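Local atomic coordinates of guanylate kinase (Stenotrophomonas maltophilia, PDB entry 6WCT), a protein that catalyses transfer of a phosphate group from ATP to GMP, giving ADP and GDP, and probably serves in the recycling of GMP. Residues V39-S52 with A110-Q122. Numbering follows the deposited sequence.
Sequences VNATLARDPQIALS and AAGQDVLLEIDWQ. With 5GP (guanosine-5'-monophosphate), chain E.
Ala50 pairs with Val115 through two backbone bonds that set strand 49-51 parallel to strand 114-117: Ala50 N reaches Asp114 O at 2.9 Å (N-H...O 173°), and Leu116 N reaches Ala50 O at 2.8 Å. The ladder then slackens, for Ser52 N to Leu116 O is a weak bond of 3.4 Å. The close packing centres on Leu116, which lies on the sheet face shared with Ile49 and Leu51. Leu116, its CG trans to N (chi1 -175°), sends its two methyls toward helix 35-45, where CD1 meets Val39 CG1 tip to tip at 4.0 Å and also touches Leu43; CD2 packs on Leu51, and Ile49 CG2 lies against Leu116 CB. Phe199 of helix 188-203 also touches Leu116. The contact is looser at the partly exposed end where Ala50 meets Gln113. There the bent chain of Gln113 brings NE2 to 3.5 Å from Ala50 CB, while the same NE2 donates in the amide plane to a lone pair of Asp114 O, giving that oxygen a second donor. One water links Pro47 O to Gln113 NE2; another, at the far end of the pairing, joins Ser52 O to Glu118 N. Farther along, Glu118 OE1 nears Val39 CG1 and Leu51 CD1 and accepts from a water beside Asn40 OD1, and Asp120 OD1 accepts from the guanine N2 of GMP at 2.9 Å. Within the chain, strand 49-51 is an outer strand of the five-stranded parallel sheet of a P-loop kinase core, whose neighbouring strand leads into the GMP pocket.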
loop_
_atom_site.group_PDB
_atom_site.type_symbol
_atom_site.label_atom_id
_atom_site.label_comp_id
_atom_site.label_asym_id
_atom_site.label_seq_id
_atom_site.Cartn_x
_atom_site.Cartn_y
_atom_site.Cartn_z
ATOM N N VAL A 39 -1.252 -16.416 2.198
ATOM C CA VAL A 39 0.060 -16.196 1.577
ATOM C C VAL A 39 0.272 -17.134 0.388
ATOM O O VAL A 39 0.715 -16.713 -0.691
ATOM C CB VAL A 39 1.175 -16.366 2.628
ATOM C CG1 VAL A 39 2.522 -16.645 1.964
ATOM C CG2 VAL A 39 1.265 -15.142 3.507
ATOM N N ASN A 40 -0.037 -18.423 0.565
ATOM C CA ASN A 40 0.148 -19.374 -0.529
ATOM C C ASN A 40 -0.700 -19.003 -1.738
ATOM O O ASN A 40 -0.238 -19.102 -2.884
ATOM C CB ASN A 40 -0.201 -20.792 -0.072
ATOM C CG ASN A 40 0.749 -21.316 0.988
ATOM O OD1 ASN A 40 1.864 -20.811 1.150
ATOM N ND2 ASN A 40 0.324 -22.355 1.696
ATOM N N ALA A 41 -1.952 -18.586 -1.515
ATOM C CA ALA A 41 -2.773 -18.167 -2.651
ATOM C C ALA A 41 -2.255 -16.875 -3.261
ATOM O O ALA A 41 -2.349 -16.675 -4.476
ATOM C CB ALA A 41 -4.236 -18.000 -2.238
ATOM N N THR A 42 -1.712 -15.988 -2.436
ATOM C CA THR A 42 -1.180 -14.726 -2.941
ATOM C C THR A 42 0.076 -14.942 -3.782
ATOM O O THR A 42 0.225 -14.340 -4.851
ATOM C CB THR A 42 -0.873 -13.808 -1.765
ATOM O OG1 THR A 42 -2.083 -13.585 -1.031
ATOM C CG2 THR A 42 -0.334 -12.474 -2.260
ATOM N N LEU A 43 0.990 -15.801 -3.311
ATOM C CA LEU A 43 2.219 -16.060 -4.055
ATOM C C LEU A 43 1.958 -16.801 -5.355
ATOM O O LEU A 43 2.636 -16.537 -6.355
ATOM C CB LEU A 43 3.214 -16.831 -3.190
ATOM C CG LEU A 43 3.586 -16.034 -1.941
ATOM C CD1 LEU A 43 4.420 -16.852 -0.961
ATOM C CD2 LEU A 43 4.254 -14.730 -2.309
ATOM N N ALA A 44 0.967 -17.700 -5.380
ATOM C CA ALA A 44 0.611 -18.356 -6.633
ATOM C C ALA A 44 0.177 -17.331 -7.667
ATOM O O ALA A 44 0.395 -17.517 -8.873
ATOM C CB ALA A 44 -0.486 -19.399 -6.409
ATOM N N ARG A 45 -0.506 -16.278 -7.218
ATOM C CA ARG A 45 -0.919 -15.194 -8.103
ATOM C C ARG A 45 0.226 -14.227 -8.399
ATOM O O ARG A 45 0.203 -13.540 -9.423
ATOM C CB ARG A 45 -2.109 -14.446 -7.497
ATOM C CG ARG A 45 -2.873 -13.604 -8.508
ATOM C CD ARG A 45 -4.007 -12.846 -7.849
ATOM N NE ARG A 45 -5.004 -13.753 -7.300
ATOM C CZ ARG A 45 -6.052 -13.355 -6.590
ATOM N NH1 ARG A 45 -6.235 -12.067 -6.342
ATOM N NH2 ARG A 45 -6.910 -14.252 -6.126
ATOM N N ASP A 46 1.201 -14.109 -7.495
ATOM C CA ASP A 46 2.291 -13.140 -7.621
ATOM C C ASP A 46 3.582 -13.920 -7.401
ATOM O O ASP A 46 4.172 -13.885 -6.314
ATOM C CB ASP A 46 2.154 -12.001 -6.611
ATOM C CG ASP A 46 3.039 -10.821 -6.952
ATOM O OD1 ASP A 46 3.846 -10.933 -7.917
ATOM O OD2 ASP A 46 2.936 -9.795 -6.236
ATOM N N PRO A 47 4.053 -14.636 -8.425
ATOM C CA PRO A 47 5.187 -15.553 -8.236
ATOM C C PRO A 47 6.554 -14.890 -8.126
ATOM O O PRO A 47 7.540 -15.599 -7.875
ATOM C CB PRO A 47 5.109 -16.447 -9.477
ATOM C CG PRO A 47 4.544 -15.521 -10.546
ATOM C CD PRO A 47 3.577 -14.598 -9.813
ATOM N N GLN A 48 6.672 -13.576 -8.324
ATOM C CA GLN A 48 7.994 -12.989 -8.152
ATOM C C GLN A 48 8.411 -12.866 -6.683
ATOM O O GLN A 48 9.484 -12.319 -6.407
ATOM C CB GLN A 48 8.066 -11.634 -8.848
ATOM C CG GLN A 48 7.551 -10.500 -8.040
ATOM C CD GLN A 48 7.592 -9.211 -8.822
ATOM O OE1 GLN A 48 6.550 -8.647 -9.136
ATOM N NE2 GLN A 48 8.798 -8.744 -9.157
ATOM N N ILE A 49 7.608 -13.348 -5.742
ATOM C CA ILE A 49 7.933 -13.298 -4.322
ATOM C C ILE A 49 8.132 -14.728 -3.865
ATOM O O ILE A 49 7.243 -15.568 -4.042
ATOM C CB ILE A 49 6.835 -12.620 -3.494
ATOM C CG1 ILE A 49 6.543 -11.222 -4.017
ATOM C CG2 ILE A 49 7.217 -12.598 -2.013
ATOM C CD1 ILE A 49 5.359 -10.584 -3.308
ATOM N N ALA A 50 9.280 -15.005 -3.270
ATOM C CA ALA A 50 9.608 -16.331 -2.776
ATOM C C ALA A 50 9.270 -16.437 -1.297
ATOM O O ALA A 50 9.324 -15.457 -0.551
ATOM C CB ALA A 50 11.080 -16.669 -3.013
ATOM N N LEU A 51 8.838 -17.623 -0.904
ATOM C CA LEU A 51 8.536 -17.928 0.483
ATOM C C LEU A 51 9.739 -18.571 1.169
ATOM O O LEU A 51 10.506 -19.309 0.554
ATOM C CB LEU A 51 7.325 -18.863 0.533
ATOM C CG LEU A 51 6.809 -19.369 1.869
ATOM C CD1 LEU A 51 6.484 -18.205 2.824
ATOM C CD2 LEU A 51 5.596 -20.228 1.615
ATOM N N SER A 52 9.902 -18.288 2.450
ATOM C CA SER A 52 10.974 -18.873 3.246
ATOM C C SER A 52 10.420 -19.934 4.195
ATOM O O SER A 52 9.382 -19.737 4.821
ATOM C CB SER A 52 11.704 -17.793 4.044
ATOM O OG SER A 52 12.560 -18.380 4.991
ATOM N N ALA A 110 19.952 -10.090 -1.976
ATOM C CA ALA A 110 21.112 -9.537 -2.656
ATOM C C ALA A 110 21.066 -9.834 -4.147
ATOM O O ALA A 110 21.557 -9.034 -4.949
ATOM C CB ALA A 110 22.394 -10.092 -2.034
ATOM N N ALA A 111 20.434 -10.936 -4.542
ATOM C CA ALA A 111 20.319 -11.301 -5.946
ATOM C C ALA A 111 19.082 -10.708 -6.608
ATOM O O ALA A 111 18.755 -11.089 -7.736
ATOM C CB ALA A 111 20.313 -12.826 -6.099
ATOM N N GLY A 112 18.380 -9.803 -5.934
ATOM C CA GLY A 112 17.212 -9.183 -6.525
ATOM C C GLY A 112 15.938 -9.978 -6.389
ATOM O O GLY A 112 14.937 -9.638 -7.032
ATOM N N GLN A 113 15.937 -11.008 -5.553
ATOM C CA GLN A 113 14.763 -11.835 -5.341
ATOM C C GLN A 113 13.964 -11.294 -4.161
ATOM O O GLN A 113 14.524 -11.086 -3.080
ATOM C CB GLN A 113 15.191 -13.284 -5.089
ATOM C CG GLN A 113 14.084 -14.202 -4.602
ATOM C CD GLN A 113 13.086 -14.557 -5.685
ATOM O OE1 GLN A 113 13.445 -15.100 -6.737
ATOM N NE2 GLN A 113 11.820 -14.225 -5.445
ATOM N N ASP A 114 12.666 -11.039 -4.380
ATOM C CA ASP A 114 11.783 -10.681 -3.277
ATOM C C ASP A 114 11.521 -11.898 -2.399
ATOM O O ASP A 114 11.393 -13.026 -2.890
ATOM C CB ASP A 114 10.452 -10.107 -3.778
ATOM C CG ASP A 114 10.607 -8.774 -4.496
ATOM O OD1 ASP A 114 11.726 -8.217 -4.510
ATOM O OD2 ASP A 114 9.590 -8.258 -5.003
ATOM N N VAL A 115 11.418 -11.656 -1.093
ATOM C CA VAL A 115 11.279 -12.706 -0.095
ATOM C C VAL A 115 10.196 -12.305 0.890
ATOM O O VAL A 115 10.124 -11.146 1.318
ATOM C CB VAL A 115 12.605 -12.986 0.646
ATOM C CG1 VAL A 115 12.404 -14.087 1.688
ATOM C CG2 VAL A 115 13.673 -13.395 -0.328
ATOM N N LEU A 116 9.344 -13.260 1.223
ATOM C CA LEU A 116 8.285 -13.093 2.206
ATOM C C LEU A 116 8.584 -13.978 3.413
ATOM O O LEU A 116 8.868 -15.166 3.250
ATOM C CB LEU A 116 6.934 -13.433 1.584
ATOM C CG LEU A 116 5.667 -13.217 2.403
ATOM C CD1 LEU A 116 4.485 -13.193 1.488
ATOM C CD2 LEU A 116 5.482 -14.334 3.439
ATOM N N LEU A 117 8.566 -13.388 4.611
ATOM C CA LEU A 117 8.769 -14.101 5.871
ATOM C C LEU A 117 7.459 -14.159 6.651
ATOM O O LEU A 117 6.791 -13.134 6.805
ATOM C CB LEU A 117 9.835 -13.409 6.729
ATOM C CG LEU A 117 11.191 -13.093 6.092
ATOM C CD1 LEU A 117 12.137 -12.369 7.062
ATOM C CD2 LEU A 117 11.857 -14.368 5.499
ATOM N N GLU A 118 7.133 -15.332 7.208
ATOM C CA GLU A 118 5.968 -15.508 8.076
ATOM C C GLU A 118 6.513 -15.682 9.485
ATOM O O GLU A 118 6.866 -16.791 9.891
ATOM C CB GLU A 118 5.125 -16.708 7.653
ATOM C CG GLU A 118 4.593 -16.565 6.258
ATOM C CD GLU A 118 3.694 -17.734 5.824
ATOM O OE1 GLU A 118 3.678 -18.035 4.626
ATOM O OE2 GLU A 118 3.034 -18.361 6.673
ATOM N N ILE A 119 6.620 -14.574 10.228
ATOM C CA ILE A 119 7.308 -14.599 11.515
ATOM C C ILE A 119 6.558 -13.769 12.545
ATOM O O ILE A 119 5.722 -12.933 12.210
ATOM C CB ILE A 119 8.753 -14.093 11.369
ATOM C CG1 ILE A 119 8.728 -12.628 10.949
ATOM C CG2 ILE A 119 9.530 -14.988 10.334
ATOM C CD1 ILE A 119 10.124 -12.024 10.721
ATOM N N ASP A 120 6.903 -13.973 13.814
ATOM C CA ASP A 120 6.171 -13.315 14.883
ATOM C C ASP A 120 6.669 -11.880 15.045
ATOM O O ASP A 120 7.513 -11.392 14.281
ATOM C CB ASP A 120 6.302 -14.096 16.190
ATOM C CG ASP A 120 7.573 -13.751 16.956
ATOM O OD1 ASP A 120 8.622 -13.608 16.300
ATOM O OD2 ASP A 120 7.519 -13.595 18.206
ATOM N N TRP A 121 6.115 -11.180 16.035
ATOM C CA TRP A 121 6.478 -9.784 16.221
ATOM C C TRP A 121 7.923 -9.630 16.650
ATOM O O TRP A 121 8.562 -8.636 16.286
ATOM C CB TRP A 121 5.558 -9.119 17.235
ATOM C CG TRP A 121 5.611 -9.671 18.645
ATOM C CD1 TRP A 121 4.819 -10.650 19.164
ATOM C CD2 TRP A 121 6.495 -9.265 19.708
ATOM N NE1 TRP A 121 5.148 -10.877 20.479
ATOM C CE2 TRP A 121 6.175 -10.045 20.837
ATOM C CE3 TRP A 121 7.525 -8.332 19.807
ATOM C CZ2 TRP A 121 6.835 -9.905 22.063
ATOM C CZ3 TRP A 121 8.204 -8.203 21.037
ATOM C CH2 TRP A 121 7.853 -8.990 22.137
ATOM N N GLN A 122 8.434 -10.569 17.457
ATOM C CA GLN A 122 9.827 -10.500 17.889
ATOM C C GLN A 122 10.748 -10.595 16.691
ATOM O O GLN A 122 11.709 -9.834 16.568
ATOM C CB GLN A 122 10.136 -11.623 18.875
ATOM C CG GLN A 122 9.333 -11.617 20.136
ATOM C CD GLN A 122 9.548 -12.890 20.925
ATOM O OE1 GLN A 122 10.249 -12.894 21.934
ATOM N NE2 GLN A 122 8.951 -13.989 20.454
HETATM P P 5GP E . 3.361 -22.007 15.072
HETATM O O1P 5GP E . 3.624 -22.642 13.730
HETATM O O2P 5GP E . 1.930 -22.151 15.589
HETATM O O3P 5GP E . 4.321 -22.417 16.161
HETATM O "O5'" 5GP E . 3.645 -20.465 14.923
HETATM C "C5'" 5GP E . 3.871 -19.662 16.063
HETATM C "C4'" 5GP E . 4.348 -18.304 15.648
HETATM O "O4'" 5GP E . 5.746 -18.391 15.267
HETATM C "C3'" 5GP E . 3.612 -17.719 14.428
HETATM O "O3'" 5GP E . 3.336 -16.340 14.638
HETATM C "C2'" 5GP E . 4.647 -17.824 13.318
HETATM O "O2'" 5GP E . 4.516 -16.865 12.292
HETATM C "C1'" 5GP E . 5.930 -17.635 14.103
HETATM N N9 5GP E . 7.119 -18.093 13.404
HETATM C C8 5GP E . 7.163 -19.026 12.400
HETATM N N7 5GP E . 8.328 -19.096 11.814
HETATM C C5 5GP E . 9.104 -18.163 12.482
HETATM C C6 5GP E . 10.430 -17.749 12.266
HETATM O O6 5GP E . 11.193 -18.166 11.397
HETATM N N1 5GP E . 10.815 -16.742 13.134
HETATM C C2 5GP E . 10.012 -16.188 14.101
HETATM N N2 5GP E . 10.535 -15.200 14.839
HETATM N N3 5GP E . 8.758 -16.574 14.314
HETATM C C4 5GP E . 8.370 -17.549 13.475
HETATM O O HOH W 1 2.465 -20.244 4.023
HETATM O O HOH W 2 10.540 -15.632 -7.227
HETATM O O HOH W 3 12.038 -11.119 -6.963
HETATM O O HOH W 4 8.879 -17.707 6.810
#